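Local atomic coordinates of Non-structural protein 3 (Porcine deltacoronavirus, PDB entry 6LN0), a protein that probably binds ADP-ribose through its macro domain and cleaves the viral polyprotein through its papain-like protease domain. Residues C129-S134 and K156-V161; M251-K254 and N258-F261; G389-F394 and W400-K405. All blocks are in the same frame, centred on the assembly; numbering follows the deposited sequence.

How the interactions relate
Interaction 1 belongs to the macro-domain part of the chain and stands apart from the others: its centre is about 59 Å from that of interaction 2 and about 72 Å from that of interaction 3, on the opposite side of the chain's centre. Interactions 2 and 3 are neighbours in the papain-like protease part, with centres about 14 Å apart and nearest atoms about 5 Å apart. Helix 260-270 connects them. Its start carries Cys260, which touches His398 and Cys399 of the strand that supplies 400-405, a setting consistent with the active site of this peptidase family. The zinc ion is held separately by Cys334, Cys335, Cys360 and Cys363.

Interaction 1: C129-S134 and K156-V161; sequences CNPVHS and KNHLQV
Pro131 and Val132 meet His158 and Val161 in a small, mainly apolar contact at the surface, where the first turns of two helices of the macro-domain region lie against each other. Helix 131-141 links the neighbouring parallel strands 117-120 and 146-152 of the central sheet in a beta-alpha-beta crossover, and helix 158-165 follows the second of them, as expected of an alpha/beta layered fold. The pyrrolidine of Pro131 and the imidazole of His158 cross at about a right angle, with Pro131 CB 3.2 Å from His158 NE2 and Pro131 CG close behind. The ring is met obliquely and by carbon, so this is a van der Waals touch and not a polar bond. Its other nitrogen, ND1, is hydrogen-bonded to Thr153 OG1, which helps to fix the imidazole. Val132, the next residue, packs its CG2 3.5 Å from CG1 of Val161, which lies about one turn after His158; each of these methyls lies anti to its own backbone N (chi1 177° for Val161), and the two side chains also cross nearly perpendicularly.

Proline suits the first turn of a helix, where the missing N-H costs no helical bond. Just before it, Asn130 is the N-cap: its OD1 accepts from Val132 N at 3.3 Å, while its CB rests 3.6 Å above the plane of the His133 ring. Ser134 OG, bonded to Leu122 O, ties the same turn to the loop after strand 117-120. With no hydrogen bond between the two segments, the contact itself rests on carbon packing, while the polar groups hold each turn separately.

Interaction 2: M251-K254 and N258-F261; sequences MHLK and NNCF
Asn259 and Leu253 bring the end of a short beta hairpin, strands 244-247 and 250-253, against the start of helix 260-270 in the papain-like protease fold. The two side chains cross obliquely, and the amide of Asn259 forms the polar link. Its ND2 donates to Lys254 O at 3.2 Å in an almost straight bond, 173° at the hydrogen. The acceptor lies within the amide plane, although seen from Lys254 the donor is tilted from the carbonyl plane. Leu253 approaches differently: its CD2 stands to one side of the Asn259 amide plane, 3.3 Å from Asn259 ND2, while Leu253 also touches Val244, Val262 and Ser263.

Asparagine suits this buried turn because one short, flat group can serve two backbone atoms. Besides the bond to Lys254 O, its OD1 accepts from Lys256 N, so both ends of the amide are engaged and its rotation is fixed. With chi1 at 68°, CG sits between the backbone N and the carbonyl carbon, and the side chain makes no capping bond although Asn259 occupies the N-cap position. The turn leads directly into Cys260, which touches Gln255, His398 and Cys399; a cysteine opening this helix beside a histidine is consistent with the nucleophile of papain-like peptidases. Leucine provides a branched apolar end that packs against one face of the amide, its CG 3.6 Å from Asn259 ND2.

Interaction 3: G389-F394 and W400-K405; sequences GPAIKF and WYTNGK
Strands 391-394 and 400-402 run antiparallel in a beta hairpin, the axes of these short segments 4.8 Å apart at closest approach and their directions 138° from one another. Two hydrogen-bonded pairs, Ala391 with Thr402 and Lys393 with Trp400, each give two backbone bonds, the shortest from Ala391 N to Thr402 O at 2.8 Å. Between them Ile392 and Tyr401 form a non-hydrogen-bonded pair. Beyond the strands, the CA atoms of Gly389 and Gly404 come within 3.6 Å; glycine suits position 404 because a CB there would run into Gly389 N. Gly404 N also donates to Asn403 OD1, on a lone pair in the carbonyl plane.

On one face, Lys393 lies across Trp400: its CB sits 3.4 Å above the indole plane, offset toward the rim, a CH-pi contact over the six-membered ring. Trp400 CG takes the position between its backbone N and carbonyl carbon (chi1 68°), which swings the indole toward Lys393. The long lysine chain suits this place: its CB covers part of the indole, the chain beyond passes Thr402 CG2, 3.9 Å from Lys393 CG, and NZ continues to a salt bridge with Glu386. Tyr401, on the other face, presents its ring edge to the neighbouring strand; Pro390 CB lies in the ring plane at that edge, 3.7 Å from Tyr401 CE1, the two side chains alongside each other and pointing the same way.

Strand 398-402 is outermost in its sheet, and strand 391-395 separates it from strand 416-423, where Ile392 is bonded through its backbone to Val418. Helix 260-270 covers the Ile392 and Tyr401 face through Ala264, Asn267 and Leu268, and Pro313 of helix 313-322 also touches Ile392.

Interaction 1: C129-S134 and K156-V161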
loop_
_atom_site.group_PDB
_atom_site.type_symbol
_atom_site.label_atom_id
_atom_site.label_comp_id
_atom_site.label_asym_id
_atom_site.label_seq_id
_atom_site.Cartn_x
_atom_site.Cartn_y
_atom_site.Cartn_z
ATOM N N CYS A 129 18.331 26.581 -22.168
ATOM C CA CYS A 129 17.248 26.422 -21.215
ATOM C C CYS A 129 17.601 25.297 -20.260
ATOM O O CYS A 129 18.418 24.425 -20.573
ATOM C CB CYS A 129 15.916 26.117 -21.912
ATOM S SG CYS A 129 15.531 27.199 -23.312
ATOM N N ASN A 130 16.983 25.337 -19.087
ATOM C CA ASN A 130 17.152 24.279 -18.106
ATOM C C ASN A 130 16.773 22.937 -18.729
ATOM O O ASN A 130 15.621 22.769 -19.156
ATOM C CB ASN A 130 16.288 24.571 -16.885
ATOM C CG ASN A 130 16.757 23.839 -15.654
ATOM O OD1 ASN A 130 17.170 22.683 -15.729
ATOM N ND2 ASN A 130 16.702 24.507 -14.506
ATOM N N PRO A 131 17.689 21.966 -18.804
ATOM C CA PRO A 131 17.355 20.697 -19.472
ATOM C C PRO A 131 16.274 19.909 -18.769
ATOM O O PRO A 131 15.646 19.045 -19.401
ATOM C CB PRO A 131 18.684 19.934 -19.458
ATOM C CG PRO A 131 19.352 20.422 -18.236
ATOM C CD PRO A 131 19.001 21.898 -18.142
ATOM N N VAL A 132 16.036 20.155 -17.480
ATOM C CA VAL A 132 14.940 19.448 -16.832
ATOM C C VAL A 132 13.599 19.980 -17.326
ATOM O O VAL A 132 12.627 19.227 -17.430
ATOM C CB VAL A 132 15.078 19.516 -15.297
ATOM C CG1 VAL A 132 14.722 20.885 -14.761
ATOM C CG2 VAL A 132 14.213 18.440 -14.639
ATOM N N HIS A 133 13.526 21.259 -17.682
ATOM C CA HIS A 133 12.305 21.784 -18.292
ATOM C C HIS A 133 12.103 21.232 -19.691
ATOM O O HIS A 133 10.976 20.863 -20.066
ATOM C CB HIS A 133 12.333 23.321 -18.316
ATOM C CG HIS A 133 12.616 23.937 -16.983
ATOM N ND1 HIS A 133 12.686 25.302 -16.796
ATOM C CD2 HIS A 133 12.842 23.373 -15.771
ATOM C CE1 HIS A 133 12.955 25.553 -15.528
ATOM N NE2 HIS A 133 13.060 24.401 -14.887
ATOM N N SER A 134 13.183 21.184 -20.483
ATOM C CA SER A 134 13.090 20.603 -21.817
ATOM C C SER A 134 12.645 19.151 -21.764
ATOM O O SER A 134 11.722 18.750 -22.485
ATOM C CB SER A 134 14.418 20.719 -22.563
ATOM O OG SER A 134 14.431 21.899 -23.350
ATOM N N LYS A 156 25.404 13.236 -20.416
ATOM C CA LYS A 156 25.661 12.117 -19.508
ATOM C C LYS A 156 25.086 12.308 -18.099
ATOM O O LYS A 156 25.034 11.350 -17.319
ATOM C CB LYS A 156 27.171 11.843 -19.435
ATOM C CG LYS A 156 27.737 11.066 -20.637
ATOM C CD LYS A 156 29.245 11.305 -20.857
ATOM C CE LYS A 156 29.520 12.467 -21.813
ATOM N NZ LYS A 156 30.722 13.259 -21.412
ATOM N N ASN A 157 24.679 13.537 -17.748
ATOM C CA ASN A 157 23.858 13.793 -16.567
ATOM C C ASN A 157 22.379 13.777 -16.887
ATOM O O ASN A 157 21.553 13.626 -15.976
ATOM C CB ASN A 157 24.188 15.154 -15.942
ATOM C CG ASN A 157 25.502 15.150 -15.198
ATOM O OD1 ASN A 157 26.082 14.089 -14.929
ATOM N ND2 ASN A 157 25.986 16.344 -14.859
ATOM N N HIS A 158 22.041 13.938 -18.162
ATOM C CA HIS A 158 20.657 13.975 -18.585
ATOM C C HIS A 158 20.000 12.605 -18.534
ATOM O O HIS A 158 18.766 12.533 -18.527
ATOM C CB HIS A 158 20.584 14.566 -19.986
ATOM C CG HIS A 158 20.949 16.016 -20.032
ATOM N ND1 HIS A 158 21.463 16.620 -21.158
ATOM C CD2 HIS A 158 20.863 16.989 -19.091
ATOM C CE1 HIS A 158 21.672 17.903 -20.912
ATOM N NE2 HIS A 158 21.322 18.151 -19.662
ATOM N N LEU A 159 20.770 11.509 -18.493
ATOM C CA LEU A 159 20.087 10.228 -18.330
ATOM C C LEU A 159 19.462 10.122 -16.947
ATOM O O LEU A 159 18.456 9.419 -16.774
ATOM C CB LEU A 159 21.027 9.045 -18.647
ATOM C CG LEU A 159 20.242 7.813 -19.175
ATOM C CD1 LEU A 159 21.089 6.883 -20.051
ATOM C CD2 LEU A 159 19.528 6.967 -18.082
ATOM N N GLN A 160 20.024 10.826 -15.963
ATOM C CA GLN A 160 19.401 10.882 -14.643
ATOM C C GLN A 160 18.215 11.839 -14.623
ATOM O O GLN A 160 17.128 11.485 -14.142
ATOM C CB GLN A 160 20.407 11.302 -13.562
ATOM C CG GLN A 160 21.332 10.191 -13.125
ATOM C CD GLN A 160 22.780 10.543 -13.368
ATOM O OE1 GLN A 160 23.245 11.617 -12.967
ATOM N NE2 GLN A 160 23.506 9.647 -14.025
ATOM N N VAL A 161 18.418 13.069 -15.112
ATOM C CA VAL A 161 17.326 14.039 -15.180
ATOM C C VAL A 161 16.115 13.410 -15.855
ATOM O O VAL A 161 14.965 13.655 -15.467
ATOM C CB VAL A 161 17.791 15.316 -15.903
ATOM C CG1 VAL A 161 16.657 16.303 -16.050
ATOM C CG2 VAL A 161 18.949 15.942 -15.155
#

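Interaction 2: M251-K254 and N258-F261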
loop_
_atom_site.group_PDB
_atom_site.type_symbol
_atom_site.label_atom_id
_atom_site.label_comp_id
_atom_site.label_asym_id
_atom_site.label_seq_id
_atom_site.Cartn_x
_atom_site.Cartn_y
_atom_site.Cartn_z
ATOM N N MET A 251 -2.030 -10.512 35.537
ATOM C CA MET A 251 -1.513 -9.273 34.947
ATOM C C MET A 251 -2.679 -8.507 34.318
ATOM O O MET A 251 -3.304 -8.984 33.369
ATOM C CB MET A 251 -0.415 -9.584 33.934
ATOM C CG MET A 251 0.294 -8.345 33.387
ATOM S SD MET A 251 1.456 -7.557 34.537
ATOM C CE MET A 251 2.891 -8.604 34.362
ATOM N N HIS A 252 -2.995 -7.341 34.869
ATOM C CA HIS A 252 -4.175 -6.569 34.507
ATOM C C HIS A 252 -3.803 -5.420 33.583
ATOM O O HIS A 252 -2.726 -4.831 33.693
ATOM C CB HIS A 252 -4.859 -5.996 35.754
ATOM C CG HIS A 252 -5.984 -5.049 35.454
ATOM N ND1 HIS A 252 -7.200 -5.471 34.958
ATOM C CD2 HIS A 252 -6.085 -3.705 35.590
ATOM C CE1 HIS A 252 -7.998 -4.430 34.791
ATOM N NE2 HIS A 252 -7.344 -3.345 35.162
ATOM N N LEU A 253 -4.725 -5.070 32.702
ATOM C CA LEU A 253 -4.500 -3.990 31.756
ATOM C C LEU A 253 -5.208 -2.761 32.298
ATOM O O LEU A 253 -6.439 -2.678 32.236
ATOM C CB LEU A 253 -4.999 -4.359 30.361
ATOM C CG LEU A 253 -4.829 -3.301 29.270
ATOM C CD1 LEU A 253 -3.396 -3.241 28.771
ATOM C CD2 LEU A 253 -5.766 -3.564 28.120
ATOM N N LYS A 254 -4.416 -1.804 32.802
ATOM C CA LYS A 254 -4.935 -0.602 33.456
ATOM C C LYS A 254 -5.974 0.093 32.585
ATOM O O LYS A 254 -5.796 0.239 31.374
ATOM C CB LYS A 254 -3.779 0.361 33.781
ATOM C CG LYS A 254 -4.196 1.673 34.473
ATOM C CD LYS A 254 -3.003 2.417 35.125
ATOM C CE LYS A 254 -2.589 1.806 36.475
ATOM N NZ LYS A 254 -1.687 2.674 37.308
ATOM N N ASN A 258 -11.278 3.440 26.998
ATOM C CA ASN A 258 -12.374 2.498 26.790
ATOM C C ASN A 258 -11.895 1.077 26.567
ATOM O O ASN A 258 -12.596 0.282 25.940
ATOM C CB ASN A 258 -13.258 2.901 25.611
ATOM C CG ASN A 258 -14.338 3.847 26.003
ATOM O OD1 ASN A 258 -14.304 4.412 27.095
ATOM N ND2 ASN A 258 -15.311 4.042 25.114
ATOM N N ASN A 259 -10.716 0.734 27.049
ATOM C CA ASN A 259 -10.178 -0.594 26.813
ATOM C C ASN A 259 -10.713 -1.656 27.800
ATOM O O ASN A 259 -10.074 -2.705 27.940
ATOM C CB ASN A 259 -8.647 -0.549 26.870
ATOM C CG ASN A 259 -8.126 -0.254 28.263
ATOM O OD1 ASN A 259 -8.894 0.136 29.146
ATOM N ND2 ASN A 259 -6.824 -0.450 28.474
ATOM N N CYS A 260 -11.828 -1.418 28.504
ATOM C CA CYS A 260 -12.214 -2.371 29.547
ATOM C C CYS A 260 -12.693 -3.680 28.943
ATOM O O CYS A 260 -12.434 -4.751 29.507
ATOM C CB CYS A 260 -13.272 -1.759 30.484
ATOM S SG CYS A 260 -14.777 -1.146 29.687
ATOM N N PHE A 261 -13.348 -3.610 27.781
ATOM C CA PHE A 261 -13.700 -4.821 27.046
ATOM C C PHE A 261 -12.491 -5.702 26.751
ATOM O O PHE A 261 -12.652 -6.917 26.589
ATOM C CB PHE A 261 -14.438 -4.480 25.741
ATOM C CG PHE A 261 -13.542 -4.057 24.595
ATOM C CD1 PHE A 261 -12.935 -2.814 24.583
ATOM C CD2 PHE A 261 -13.356 -4.894 23.510
ATOM C CE1 PHE A 261 -12.127 -2.429 23.496
ATOM C CE2 PHE A 261 -12.561 -4.527 22.433
ATOM C CZ PHE A 261 -11.943 -3.289 22.430
#

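Interaction 3: G389-F394 and W400-K405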
loop_
_atom_site.group_PDB
_atom_site.type_symbol
_atom_site.label_atom_id
_atom_site.label_comp_id
_atom_site.label_asym_id
_atom_site.label_seq_id
_atom_site.Cartn_x
_atom_site.Cartn_y
_atom_site.Cartn_z
ATOM N N GLY A 389 -18.261 -18.414 39.668
ATOM C CA GLY A 389 -16.893 -18.634 39.258
ATOM C C GLY A 389 -16.429 -17.481 38.392
ATOM O O GLY A 389 -17.135 -16.476 38.260
ATOM N N PRO A 390 -15.255 -17.602 37.771
ATOM C CA PRO A 390 -14.745 -16.513 36.912
ATOM C C PRO A 390 -15.754 -16.114 35.846
ATOM O O PRO A 390 -16.268 -16.954 35.108
ATOM C CB PRO A 390 -13.482 -17.110 36.280
ATOM C CG PRO A 390 -13.095 -18.245 37.162
ATOM C CD PRO A 390 -14.350 -18.762 37.821
ATOM N N ALA A 391 -16.052 -14.821 35.776
ATOM C CA ALA A 391 -17.097 -14.339 34.886
ATOM C C ALA A 391 -16.744 -12.944 34.382
ATOM O O ALA A 391 -15.726 -12.351 34.759
ATOM C CB ALA A 391 -18.459 -14.327 35.583
ATOM N N ILE A 392 -17.600 -12.427 33.509
ATOM C CA ILE A 392 -17.508 -11.055 33.041
ATOM C C ILE A 392 -18.878 -10.421 33.215
ATOM O O ILE A 392 -19.899 -11.014 32.851
ATOM C CB ILE A 392 -17.036 -10.972 31.571
ATOM C CG1 ILE A 392 -15.577 -11.455 31.454
ATOM C CG2 ILE A 392 -17.158 -9.568 31.082
ATOM C CD1 ILE A 392 -14.969 -11.384 30.033
ATOM N N LYS A 393 -18.906 -9.240 33.805
ATOM C CA LYS A 393 -20.141 -8.491 33.952
ATOM C C LYS A 393 -20.062 -7.215 33.121
ATOM O O LYS A 393 -18.987 -6.622 32.945
ATOM C CB LYS A 393 -20.435 -8.162 35.428
ATOM C CG LYS A 393 -20.741 -9.373 36.322
ATOM C CD LYS A 393 -21.744 -9.026 37.408
ATOM C CE LYS A 393 -21.288 -9.508 38.790
ATOM N NZ LYS A 393 -21.931 -8.725 39.913
ATOM N N PHE A 394 -21.226 -6.813 32.612
ATOM C CA PHE A 394 -21.369 -5.678 31.713
ATOM C C PHE A 394 -22.564 -4.864 32.187
ATOM O O PHE A 394 -23.660 -5.412 32.351
ATOM C CB PHE A 394 -21.580 -6.174 30.281
ATOM C CG PHE A 394 -21.431 -5.115 29.212
ATOM C CD1 PHE A 394 -22.408 -4.151 29.019
ATOM C CD2 PHE A 394 -20.336 -5.128 28.357
ATOM C CE1 PHE A 394 -22.282 -3.206 28.018
ATOM C CE2 PHE A 394 -20.199 -4.173 27.353
ATOM C CZ PHE A 394 -21.173 -3.216 27.186
ATOM N N TRP A 400 -16.172 -5.817 33.280
ATOM C CA TRP A 400 -15.082 -6.068 34.204
ATOM C C TRP A 400 -15.074 -7.540 34.549
ATOM O O TRP A 400 -16.119 -8.200 34.538
ATOM C CB TRP A 400 -15.218 -5.221 35.481
ATOM C CG TRP A 400 -16.392 -5.613 36.338
ATOM C CD1 TRP A 400 -16.403 -6.574 37.300
ATOM C CD2 TRP A 400 -17.723 -5.065 36.304
ATOM N NE1 TRP A 400 -17.652 -6.662 37.875
ATOM C CE2 TRP A 400 -18.480 -5.745 37.284
ATOM C CE3 TRP A 400 -18.344 -4.060 35.554
ATOM C CZ2 TRP A 400 -19.820 -5.457 37.531
ATOM C CZ3 TRP A 400 -19.684 -3.780 35.796
ATOM C CH2 TRP A 400 -20.404 -4.473 36.781
ATOM N N TYR A 401 -13.887 -8.042 34.868
ATOM C CA TYR A 401 -13.759 -9.416 35.317
ATOM C C TYR A 401 -14.105 -9.517 36.797
ATOM O O TYR A 401 -13.772 -8.637 37.596
ATOM C CB TYR A 401 -12.341 -9.922 35.084
ATOM C CG TYR A 401 -12.074 -11.241 35.754
ATOM C CD1 TYR A 401 -12.874 -12.348 35.492
ATOM C CD2 TYR A 401 -11.027 -11.388 36.651
ATOM C CE1 TYR A 401 -12.636 -13.561 36.107
ATOM C CE2 TYR A 401 -10.779 -12.598 37.268
ATOM C CZ TYR A 401 -11.588 -13.684 36.994
ATOM O OH TYR A 401 -11.347 -14.892 37.609
ATOM N N THR A 402 -14.781 -10.594 37.159
ATOM C CA THR A 402 -15.033 -10.903 38.553
ATOM C C THR A 402 -14.876 -12.402 38.735
ATOM O O THR A 402 -15.496 -13.183 38.010
ATOM C CB THR A 402 -16.432 -10.439 38.989
ATOM O OG1 THR A 402 -16.754 -11.016 40.258
ATOM C CG2 THR A 402 -17.493 -10.841 37.974
ATOM N N ASN A 403 -14.006 -12.797 39.656
ATOM C CA ASN A 403 -14.043 -14.160 40.147
ATOM C C ASN A 403 -15.341 -14.354 40.924
ATOM O O ASN A 403 -16.009 -13.399 41.309
ATOM C CB ASN A 403 -12.814 -14.447 41.010
ATOM C CG ASN A 403 -12.345 -15.876 40.905
ATOM O OD1 ASN A 403 -13.112 -16.816 41.143
ATOM N ND2 ASN A 403 -11.069 -16.053 40.539
ATOM N N GLY A 404 -15.709 -15.601 41.151
ATOM C CA GLY A 404 -17.082 -15.883 41.566
ATOM C C GLY A 404 -17.552 -15.170 42.833
ATOM O O GLY A 404 -18.758 -15.017 43.053
ATOM N N LYS A 405 -16.626 -14.742 43.690
ATOM C CA LYS A 405 -16.913 -14.483 45.097
ATOM C C LYS A 405 -16.708 -13.012 45.433
ATOM O O LYS A 405 -15.799 -12.692 46.189
ATOM C CB LYS A 405 -15.994 -15.403 45.987
ATOM C CG LYS A 405 -15.869 -16.902 45.613
ATOM C CD LYS A 405 -17.102 -17.562 44.984
ATOM C CE LYS A 405 -18.346 -17.456 45.853
ATOM N NZ LYS A 405 -18.327 -18.346 47.032
#